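Local coordinates for protein chitin binding domain (PDB 3UAM) that probably binds chitin or related polysaccharides and may cleave them oxidatively as a lytic polysaccharide monooxygenase, at residues A[114-120]-A[194-198]; A[126-132]-A[153-159]. All coordinates share one frame; numbering follows the deposited sequence.

Interaction 1: A[114-120]-A[194-198]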
ATOM      1  N   LEU A 114     -11.538  -8.809  -7.674  1.00 11.71           N
ATOM      2  CA  LEU A 114     -11.422  -7.425  -7.270  1.00 11.74           C
ATOM      3  C   LEU A 114     -10.401  -6.776  -8.166  1.00 11.56           C
ATOM      4  O   LEU A 114      -9.294  -7.284  -8.322  1.00 11.35           O
ATOM      5  CB  LEU A 114     -10.972  -7.335  -5.811  1.00 11.50           C
ATOM      6  CG  LEU A 114     -11.027  -5.946  -5.168  1.00 11.34           C
ATOM      7  CD1 LEU A 114     -12.467  -5.480  -5.052  1.00 11.92           C
ATOM      8  CD2 LEU A 114     -10.359  -5.990  -3.808  1.00 10.99           C
ATOM      9  N   GLN A 115     -10.796  -5.682  -8.794  1.00 11.82           N
ATOM     10  CA  GLN A 115      -9.897  -4.917  -9.632  1.00 11.71           C
ATOM     11  C   GLN A 115      -9.371  -3.729  -8.823  1.00 10.70           C
ATOM     12  O   GLN A 115     -10.145  -2.954  -8.251  1.00 10.93           O
ATOM     13  CB  GLN A 115     -10.655  -4.449 -10.874  1.00 12.93           C
ATOM     14  CG  GLN A 115      -9.777  -4.016 -12.021  1.00 13.59           C
ATOM     15  CD  GLN A 115     -10.493  -4.137 -13.356  1.00 14.81           C
ATOM     16  OE1 GLN A 115     -11.279  -3.269 -13.689  1.00 15.60           O
ATOM     17  NE2 GLN A 115     -10.222  -5.225 -14.123  1.00 15.35           N
ATOM     18  N   ILE A 116      -8.060  -3.605  -8.747  1.00  9.76           N
ATOM     19  CA  ILE A 116      -7.415  -2.480  -8.075  1.00  9.11           C
ATOM     20  C   ILE A 116      -6.864  -1.526  -9.124  1.00  9.03           C
ATOM     21  O   ILE A 116      -6.197  -1.981 -10.086  1.00  9.00           O
ATOM     22  CB  ILE A 116      -6.207  -2.930  -7.237  1.00  8.79           C
ATOM     23  CG1 ILE A 116      -6.568  -4.090  -6.300  1.00  8.88           C
ATOM     24  CG2 ILE A 116      -5.603  -1.745  -6.470  1.00  8.45           C
ATOM     25  CD1 ILE A 116      -7.621  -3.774  -5.276  1.00  9.07           C
ATOM     26  N   SER A 117      -7.146  -0.228  -8.971  1.00  8.70           N
ATOM     27  CA  SER A 117      -6.558   0.776  -9.837  1.00  8.69           C
ATOM     28  C   SER A 117      -5.704   1.757  -9.037  1.00  8.00           C
ATOM     29  O   SER A 117      -6.192   2.416  -8.123  1.00  7.99           O
ATOM     30  CB  SER A 117      -7.627   1.560 -10.600  1.00  9.36           C
ATOM     31  OG  SER A 117      -8.319   0.755 -11.545  1.00 10.01           O
ATOM     32  N   TRP A 118      -4.446   1.868  -9.429  1.00  7.49           N
ATOM     33  CA  TRP A 118      -3.540   2.957  -8.997  1.00  7.11           C
ATOM     34  C   TRP A 118      -3.520   4.091  -9.978  1.00  7.49           C
ATOM     35  O   TRP A 118      -3.526   3.863 -11.186  1.00  7.71           O
ATOM     36  CB  TRP A 118      -2.122   2.460  -8.904  1.00  6.66           C
ATOM     37  CG  TRP A 118      -1.863   1.513  -7.777  1.00  6.17           C
ATOM     38  CD1 TRP A 118      -2.086   0.136  -7.744  1.00  6.00           C
ATOM     39  CD2 TRP A 118      -1.266   1.835  -6.485  1.00  5.84           C
ATOM     40  NE1 TRP A 118      -1.688  -0.381  -6.547  1.00  5.65           N
ATOM     41  CE2 TRP A 118      -1.203   0.593  -5.745  1.00  5.60           C
ATOM     42  CE3 TRP A 118      -0.806   3.006  -5.886  1.00  5.90           C
ATOM     43  CZ2 TRP A 118      -0.688   0.536  -4.459  1.00  5.42           C
ATOM     44  CZ3 TRP A 118      -0.289   2.931  -4.599  1.00  5.67           C
ATOM     45  CH2 TRP A 118      -0.237   1.725  -3.905  1.00  5.42           C
ATOM     46  N   SER A 119      -3.488   5.327  -9.471  1.00  7.53           N
ATOM     47  CA  SER A 119      -3.207   6.500 -10.294  1.00  7.96           C
ATOM     48  C   SER A 119      -2.023   7.233  -9.682  1.00  7.92           C
ATOM     49  O   SER A 119      -1.670   6.996  -8.525  1.00  7.40           O
ATOM     50  CB  SER A 119      -4.405   7.421 -10.396  1.00  8.45           C
ATOM     51  OG  SER A 119      -4.226   8.347 -11.457  1.00  9.06           O
ATOM     52  N   TYR A 120      -1.437   8.124 -10.471  1.00  8.42           N
ATOM     53  CA  TYR A 120      -0.142   8.697 -10.178  1.00  8.62           C
ATOM     54  C   TYR A 120      -0.058  10.123 -10.688  1.00  9.59           C
ATOM     55  O   TYR A 120      -0.866  10.572 -11.502  1.00  9.90           O
ATOM     56  CB  TYR A 120       0.992   7.897 -10.870  1.00  8.33           C
ATOM     57  CG  TYR A 120       0.983   6.402 -10.668  1.00  7.71           C
ATOM     58  CD1 TYR A 120       1.493   5.825  -9.500  1.00  7.17           C
ATOM     59  CD2 TYR A 120       0.475   5.553 -11.645  1.00  7.79           C
ATOM     60  CE1 TYR A 120       1.493   4.462  -9.320  1.00  6.74           C
ATOM     61  CE2 TYR A 120       0.471   4.182 -11.475  1.00  7.38           C
ATOM     62  CZ  TYR A 120       0.985   3.637 -10.311  1.00  6.88           C
ATOM     63  OH  TYR A 120       0.997   2.277 -10.150  1.00  6.62           O
ATOM     64  N   LEU A 194      -7.017  -4.671   3.387  1.00  6.08           N
ATOM     65  CA  LEU A 194      -6.149  -4.971   2.266  1.00  5.76           C
ATOM     66  C   LEU A 194      -5.156  -3.837   2.156  1.00  5.46           C
ATOM     67  O   LEU A 194      -5.542  -2.682   1.887  1.00  5.48           O
ATOM     68  CB  LEU A 194      -6.967  -5.079   0.983  1.00  5.87           C
ATOM     69  CG  LEU A 194      -6.223  -5.455  -0.318  1.00  5.64           C
ATOM     70  CD1 LEU A 194      -5.689  -6.859  -0.265  1.00  5.79           C
ATOM     71  CD2 LEU A 194      -7.152  -5.292  -1.521  1.00  5.85           C
ATOM     72  N   LEU A 195      -3.890  -4.133   2.412  1.00  5.40           N
ATOM     73  CA  LEU A 195      -2.842  -3.142   2.326  1.00  5.21           C
ATOM     74  C   LEU A 195      -2.182  -3.261   0.961  1.00  5.00           C
ATOM     75  O   LEU A 195      -1.584  -4.292   0.629  1.00  5.01           O
ATOM     76  CB  LEU A 195      -1.811  -3.353   3.430  1.00  5.31           C
ATOM     77  CG  LEU A 195      -0.544  -2.493   3.344  1.00  5.14           C
ATOM     78  CD1 LEU A 195      -0.930  -1.025   3.479  1.00  5.22           C
ATOM     79  CD2 LEU A 195       0.455  -2.941   4.406  1.00  5.34           C
ATOM     80  N   ALA A 196      -2.304  -2.206   0.171  1.00  4.91           N
ATOM     81  CA  ALA A 196      -1.699  -2.166  -1.159  1.00  4.83           C
ATOM     82  C   ALA A 196      -0.444  -1.310  -1.063  1.00  4.77           C
ATOM     83  O   ALA A 196      -0.523  -0.162  -0.557  1.00  4.84           O
ATOM     84  CB  ALA A 196      -2.694  -1.580  -2.162  1.00  4.90           C
ATOM     85  N   VAL A 197       0.693  -1.843  -1.543  1.00  4.71           N
ATOM     86  CA  VAL A 197       1.998  -1.192  -1.405  1.00  4.74           C
ATOM     87  C   VAL A 197       2.742  -1.131  -2.740  1.00  4.86           C
ATOM     88  O   VAL A 197       2.925  -2.157  -3.402  1.00  5.19           O
ATOM     89  CB  VAL A 197       2.894  -1.914  -0.377  1.00  4.77           C
ATOM     90  CG1 VAL A 197       4.187  -1.125  -0.113  1.00  4.82           C
ATOM     91  CG2 VAL A 197       2.128  -2.157   0.926  1.00  4.85           C
ATOM     92  N   TRP A 198       3.212   0.060  -3.091  1.00  4.86           N
ATOM     93  CA  TRP A 198       3.922   0.336  -4.337  1.00  4.96           C
ATOM     94  C   TRP A 198       5.379   0.638  -4.060  1.00  5.01           C
ATOM     95  O   TRP A 198       5.670   1.687  -3.519  1.00  5.10           O
ATOM     96  CB  TRP A 198       3.240   1.520  -4.995  1.00  5.12           C
ATOM     97  CG  TRP A 198       3.919   2.074  -6.229  1.00  5.37           C
ATOM     98  CD1 TRP A 198       4.514   1.375  -7.258  1.00  5.46           C
ATOM     99  CD2 TRP A 198       4.041   3.471  -6.600  1.00  5.70           C
ATOM    100  NE1 TRP A 198       5.000   2.221  -8.207  1.00  5.82           N
ATOM    101  CE2 TRP A 198       4.732   3.494  -7.884  1.00  5.98           C
ATOM    102  CE3 TRP A 198       3.606   4.664  -6.053  1.00  5.91           C
ATOM    103  CZ2 TRP A 198       5.035   4.662  -8.525  1.00  6.41           C
ATOM    104  CZ3 TRP A 198       3.910   5.843  -6.720  1.00  6.32           C
ATOM    105  CH2 TRP A 198       4.609   5.833  -7.938  1.00  6.66           C
TER
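Trp-118, Tyr-120 and Trp-198 form an aromatic cluster at one end of the contact between strands 114-120 and 194-198. Tyr-120 turns its CD1-CE1 edge onto a face of the Trp-198 indole, an edge-to-face pair with ring centroids 4.6 Å apart and planes at 55°; its CD1 comes within 3.5 Å of Trp-198 CH2. Trp-198 in turn directs the edge of its five-membered ring at the face of Trp-118, with the planes steeply inclined. A CH-pi contact reinforces this second pair, because Trp-198 CB sits over the six-membered ring of Trp-118, 4.0 Å from its centroid. With CG of Trp-198 anti to the backbone N (chi1 173°), the indole swings past Trp-118 to receive Tyr-120.

Apolar packing continues the contact. Trp-118 CZ2 touches Ala-196 CB at 3.7 Å. Farther along, Leu-194 CD2 meets Leu-114 CD2 (4.0 Å) and Ile-116 CD1 (4.1 Å) tip to tip.

No hydrogen bond crosses between the strands. The polar ends turn to other partners: Trp-118 NE1 to Tyr-131, Tyr-120 OH to Thr-179 and Trp-198 NE1 to Thr-126. With strand axes 10.2 Å apart and inclined at 41°, this is the face-to-face packing of two sheets, typical of the immunoglobulin-like beta-sandwich of AA10 proteins.

Interaction 2: A[126-132]-A[153-159]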
ATOM      1  N   THR A 126       9.357   1.455 -10.872  1.00  6.16           N
ATOM      2  CA  THR A 126       8.690   0.546  -9.931  1.00  5.66           C
ATOM      3  C   THR A 126       9.306  -0.855  -9.902  1.00  5.56           C
ATOM      4  O   THR A 126       9.448  -1.477 -10.940  1.00  5.80           O
ATOM      5  CB  THR A 126       7.231   0.388 -10.323  1.00  5.54           C
ATOM      6  OG1 THR A 126       6.602   1.670 -10.328  1.00  5.60           O
ATOM      7  CG2 THR A 126       6.495  -0.569  -9.362  1.00  5.24           C
ATOM      8  N   ARG A 127       9.634  -1.362  -8.717  1.00  5.30           N
ATOM      9  CA  ARG A 127      10.073  -2.753  -8.599  1.00  5.36           C
ATOM     10  C   ARG A 127       8.895  -3.704  -8.499  1.00  5.27           C
ATOM     11  O   ARG A 127       8.879  -4.723  -9.155  1.00  5.47           O
ATOM     12  CB  ARG A 127      11.026  -2.962  -7.416  1.00  5.31           C
ATOM     13  CG  ARG A 127      11.582  -4.376  -7.325  1.00  5.50           C
ATOM     14  CD  ARG A 127      12.186  -4.858  -8.642  1.00  5.86           C
ATOM     15  NE  ARG A 127      13.228  -3.965  -9.127  1.00  6.09           N
ATOM     16  CZ  ARG A 127      13.685  -3.925 -10.379  1.00  6.46           C
ATOM     17  NH1 ARG A 127      13.161  -4.698 -11.313  1.00  6.62           N
ATOM     18  NH2 ARG A 127      14.632  -3.053 -10.716  1.00  6.75           N
ATOM     19  N   ARG A 128       7.912  -3.364  -7.677  1.00  5.09           N
ATOM     20  CA  ARG A 128       6.753  -4.227  -7.469  1.00  5.11           C
ATOM     21  C   ARG A 128       5.553  -3.486  -6.855  1.00  4.95           C
ATOM     22  O   ARG A 128       5.674  -2.363  -6.358  1.00  4.75           O
ATOM     23  CB  ARG A 128       7.134  -5.427  -6.593  1.00  5.27           C
ATOM     24  CG  ARG A 128       7.440  -5.064  -5.146  1.00  5.20           C
ATOM     25  CD  ARG A 128       7.766  -6.251  -4.230  1.00  5.44           C
ATOM     26  NE  ARG A 128       8.960  -6.991  -4.652  1.00  5.77           N
ATOM     27  CZ  ARG A 128      10.206  -6.526  -4.563  1.00  5.92           C
ATOM     28  NH1 ARG A 128      10.445  -5.302  -4.094  1.00  5.71           N
ATOM     29  NH2 ARG A 128      11.222  -7.279  -4.962  1.00  6.34           N
ATOM     30  N   TRP A 129       4.396  -4.145  -6.932  1.00  5.09           N
ATOM     31  CA  TRP A 129       3.235  -3.834  -6.142  1.00  5.10           C
ATOM     32  C   TRP A 129       2.909  -5.093  -5.394  1.00  5.23           C
ATOM     33  O   TRP A 129       2.985  -6.187  -5.951  1.00  5.35           O
ATOM     34  CB  TRP A 129       2.042  -3.522  -7.022  1.00  5.31           C
ATOM     35  CG  TRP A 129       2.152  -2.306  -7.875  1.00  5.54           C
ATOM     36  CD1 TRP A 129       1.609  -1.046  -7.643  1.00  5.62           C
ATOM     37  CD2 TRP A 129       2.814  -2.206  -9.164  1.00  5.92           C
ATOM     38  NE1 TRP A 129       1.880  -0.197  -8.691  1.00  5.84           N
ATOM     39  CE2 TRP A 129       2.600  -0.829  -9.632  1.00  6.09           C
ATOM     40  CE3 TRP A 129       3.511  -3.093  -9.970  1.00  6.21           C
ATOM     41  CZ2 TRP A 129       3.093  -0.383 -10.846  1.00  6.48           C
ATOM     42  CZ3 TRP A 129       4.008  -2.631 -11.194  1.00  6.69           C
ATOM     43  CH2 TRP A 129       3.800  -1.293 -11.614  1.00  6.81           C
ATOM     44  N   THR A 130       2.545  -4.946  -4.131  1.00  5.26           N
ATOM     45  CA  THR A 130       2.265  -6.066  -3.257  1.00  5.56           C
ATOM     46  C   THR A 130       0.934  -5.791  -2.554  1.00  5.50           C
ATOM     47  O   THR A 130       0.630  -4.623  -2.237  1.00  5.26           O
ATOM     48  CB  THR A 130       3.351  -6.226  -2.182  1.00  5.81           C
ATOM     49  OG1 THR A 130       4.611  -6.543  -2.799  1.00  6.25           O
ATOM     50  CG2 THR A 130       2.986  -7.388  -1.294  1.00  6.31           C
ATOM     51  N   TYR A 131       0.147  -6.847  -2.357  1.00  5.64           N
ATOM     52  CA  TYR A 131      -1.128  -6.756  -1.672  1.00  5.73           C
ATOM     53  C   TYR A 131      -1.127  -7.715  -0.486  1.00  6.02           C
ATOM     54  O   TYR A 131      -0.946  -8.896  -0.647  1.00  6.29           O
ATOM     55  CB  TYR A 131      -2.274  -7.042  -2.627  1.00  5.87           C
ATOM     56  CG  TYR A 131      -2.287  -6.069  -3.785  1.00  5.74           C
ATOM     57  CD1 TYR A 131      -2.963  -4.862  -3.674  1.00  5.65           C
ATOM     58  CD2 TYR A 131      -1.598  -6.334  -4.963  1.00  5.73           C
ATOM     59  CE1 TYR A 131      -2.976  -3.952  -4.707  1.00  5.64           C
ATOM     60  CE2 TYR A 131      -1.619  -5.426  -6.008  1.00  5.78           C
ATOM     61  CZ  TYR A 131      -2.307  -4.224  -5.866  1.00  5.64           C
ATOM     62  OH  TYR A 131      -2.344  -3.267  -6.862  1.00  5.77           O
ATOM     63  N   TRP A 132      -1.348  -7.164   0.695  1.00  6.09           N
ATOM     64  CA  TRP A 132      -1.333  -7.888   1.962  1.00  6.51           C
ATOM     65  C   TRP A 132      -2.717  -7.885   2.569  1.00  6.61           C
ATOM     66  O   TRP A 132      -3.448  -6.885   2.467  1.00  6.36           O
ATOM     67  CB  TRP A 132      -0.365  -7.203   2.956  1.00  6.65           C
ATOM     68  CG  TRP A 132       1.041  -6.995   2.437  1.00  6.77           C
ATOM     69  CD1 TRP A 132       1.555  -5.880   1.771  1.00  6.56           C
ATOM     70  CD2 TRP A 132       2.168  -7.945   2.522  1.00  7.15           C
ATOM     71  NE1 TRP A 132       2.900  -6.078   1.470  1.00  6.81           N
ATOM     72  CE2 TRP A 132       3.309  -7.299   1.883  1.00  7.04           C
ATOM     73  CE3 TRP A 132       2.326  -9.214   3.045  1.00  7.66           C
ATOM     74  CZ2 TRP A 132       4.538  -7.933   1.760  1.00  7.32           C
ATOM     75  CZ3 TRP A 132       3.567  -9.841   2.921  1.00  7.94           C
ATOM     76  CH2 TRP A 132       4.657  -9.200   2.311  1.00  7.71           C
ATOM     77  N   PRO A 153       2.046 -12.550   1.056  1.00  9.52           N
ATOM     78  CA  PRO A 153       1.173 -11.582   0.395  1.00  8.73           C
ATOM     79  C   PRO A 153       0.029 -12.286  -0.332  1.00  8.70           C
ATOM     80  O   PRO A 153       0.168 -13.419  -0.775  1.00  9.03           O
ATOM     81  CB  PRO A 153       2.104 -10.847  -0.578  1.00  8.45           C
ATOM     82  CG  PRO A 153       3.335 -11.691  -0.696  1.00  8.83           C
ATOM     83  CD  PRO A 153       3.415 -12.559   0.523  1.00  9.39           C
ATOM     84  N   LEU A 154      -1.112 -11.614  -0.403  1.00  8.13           N
ATOM     85  CA  LEU A 154      -2.226 -12.113  -1.198  1.00  8.22           C
ATOM     86  C   LEU A 154      -1.821 -12.142  -2.675  1.00  8.02           C
ATOM     87  O   LEU A 154      -2.088 -13.108  -3.371  1.00  8.25           O
ATOM     88  CB  LEU A 154      -3.470 -11.240  -0.990  1.00  7.99           C
ATOM     89  CG  LEU A 154      -4.693 -11.584  -1.845  1.00  8.24           C
ATOM     90  CD1 LEU A 154      -5.122 -13.044  -1.594  1.00  8.98           C
ATOM     91  CD2 LEU A 154      -5.792 -10.578  -1.542  1.00  8.01           C
ATOM     92  N   LYS A 155      -1.129 -11.102  -3.129  1.00  7.46           N
ATOM     93  CA  LYS A 155      -0.688 -11.027  -4.517  1.00  7.48           C
ATOM     94  C   LYS A 155       0.527 -10.106  -4.671  1.00  6.88           C
ATOM     95  O   LYS A 155       0.650  -9.096  -3.976  1.00  6.42           O
ATOM     96  CB  LYS A 155      -1.837 -10.549  -5.402  1.00  7.73           C
ATOM     97  CG  LYS A 155      -1.514 -10.550  -6.890  1.00  8.04           C
ATOM     98  CD  LYS A 155      -1.923 -11.844  -7.531  1.00  8.91           C
ATOM     99  CE  LYS A 155      -1.622 -11.818  -9.009  1.00  9.23           C
ATOM    100  NZ  LYS A 155      -1.942 -13.184  -9.476  1.00 10.26           N
ATOM    101  N   VAL A 156       1.434 -10.485  -5.565  1.00  6.94           N
ATOM    102  CA  VAL A 156       2.607  -9.674  -5.852  1.00  6.64           C
ATOM    103  C   VAL A 156       2.664  -9.505  -7.371  1.00  6.71           C
ATOM    104  O   VAL A 156       2.446 -10.477  -8.099  1.00  7.10           O
ATOM    105  CB  VAL A 156       3.906 -10.357  -5.364  1.00  6.80           C
ATOM    106  CG1 VAL A 156       5.115  -9.487  -5.663  1.00  6.55           C
ATOM    107  CG2 VAL A 156       3.848 -10.685  -3.862  1.00  6.94           C
ATOM    108  N   TYR A 157       2.968  -8.293  -7.835  1.00  6.34           N
ATOM    109  CA  TYR A 157       3.313  -8.056  -9.239  1.00  6.54           C
ATOM    110  C   TYR A 157       4.733  -7.510  -9.289  1.00  6.36           C
ATOM    111  O   TYR A 157       4.987  -6.371  -8.870  1.00  5.98           O
ATOM    112  CB  TYR A 157       2.345  -7.052  -9.866  1.00  6.54           C
ATOM    113  CG  TYR A 157       0.916  -7.532  -9.927  1.00  6.79           C
ATOM    114  CD1 TYR A 157       0.063  -7.339  -8.852  1.00  6.63           C
ATOM    115  CD2 TYR A 157       0.414  -8.166 -11.082  1.00  7.33           C
ATOM    116  CE1 TYR A 157      -1.253  -7.763  -8.892  1.00  6.94           C
ATOM    117  CE2 TYR A 157      -0.902  -8.621 -11.127  1.00  7.66           C
ATOM    118  CZ  TYR A 157      -1.729  -8.398 -10.022  1.00  7.46           C
ATOM    119  OH  TYR A 157      -3.032  -8.801 -10.037  1.00  7.91           O
ATOM    120  N   LEU A 158       5.658  -8.326  -9.780  1.00  6.66           N
ATOM    121  CA  LEU A 158       7.070  -7.984  -9.784  1.00  6.72           C
ATOM    122  C   LEU A 158       7.551  -7.567 -11.165  1.00  7.10           C
ATOM    123  O   LEU A 158       7.398  -8.333 -12.117  1.00  7.62           O
ATOM    124  CB  LEU A 158       7.878  -9.194  -9.340  1.00  7.00           C
ATOM    125  CG  LEU A 158       9.415  -9.096  -9.367  1.00  7.18           C
ATOM    126  CD1 LEU A 158       9.935  -8.008  -8.430  1.00  6.76           C
ATOM    127  CD2 LEU A 158      10.036 -10.457  -9.058  1.00  7.61           C
ATOM    128  N   ASN A 159       8.155  -6.380 -11.266  1.00  7.02           N
ATOM    129  CA  ASN A 159       8.856  -5.968 -12.496  1.00  7.49           C
ATOM    130  C   ASN A 159      10.235  -6.596 -12.463  1.00  7.73           C
ATOM    131  O   ASN A 159      10.896  -6.553 -11.449  1.00  7.74           O
ATOM    132  CB  ASN A 159       8.968  -4.436 -12.609  1.00  7.45           C
ATOM    133  CG  ASN A 159       7.667  -3.784 -13.029  1.00  7.51           C
ATOM    134  OD1 ASN A 159       6.820  -4.428 -13.645  1.00  8.14           O
ATOM    135  ND2 ASN A 159       7.504  -2.491 -12.706  1.00  7.33           N
TER
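Asn-159 fits its side chain against the corner at Thr-126 and Arg-127, close to CZ3 of the Trp-129 indole. Its ND2 donates to Thr-126 O (2.8 Å, 164° at the hydrogen) from above the carbonyl plane, while the amide stands almost perpendicular to the indole. Bent at chi2 and chi3, Arg-127 curls back so that NH1 reaches Asn-159 O at 2.9 Å, the acceptor lying in the guanidinium plane.

Antiparallel pairing of 128-132 with 155-158 sorts the remaining side chains. On one face Tyr-157 packs against Trp-129 and Tyr-131, its CB toward Trp-129 CE3 and its edge atom CE1 3.7 Å from Tyr-131 CE2. On the other, Leu-158 lies alongside Arg-128, and Val-156 alongside Thr-130. Thr-130 CG2 and Pro-153 CB, 3.6 Å apart, both sit beneath a face of Trp-132, the proline in CH-pi contact.

A classic beta bulge sets Leu-154 and Lys-155 opposite Tyr-131, whose carbonyl receives weak bonds from both amides. In the centre the backbones of Trp-129 and Tyr-157 bond mutually, and Tyr-131 N donates to Lys-155 O. Salt bridges from Arg-127 to Asp-69 and from Arg-128 to Asp-63, Asp-65 and Asp-199 probably offset their buried charge.

Interactions 1 and 2 have centres about 10 Å apart and meet through strand 126-133, which lies between 155-158 and 190-200 in the mixed sheet. Strand 113-121 instead belongs to the three-stranded antiparallel sheet, so interaction 1 joins the two sheets while interaction 2 extends one of them. Along the chain the order is 114-120, 126-132, 153-159, 194-198: both segments of interaction 2 fall between those of interaction 1. Direct contacts include Leu-195 N to Trp-132 O (2.8 Å), a probable hydrogen bond, and Ala-196 CB against Tyr-131 CE1 (3.5 Å). Trp-129, whose ring stacks on Trp-198 (NE1 to Trp-198 CD1 3.4 Å) and meets Trp-118, carries aromatic packing from the sandwich interior toward outlying strand 155-158.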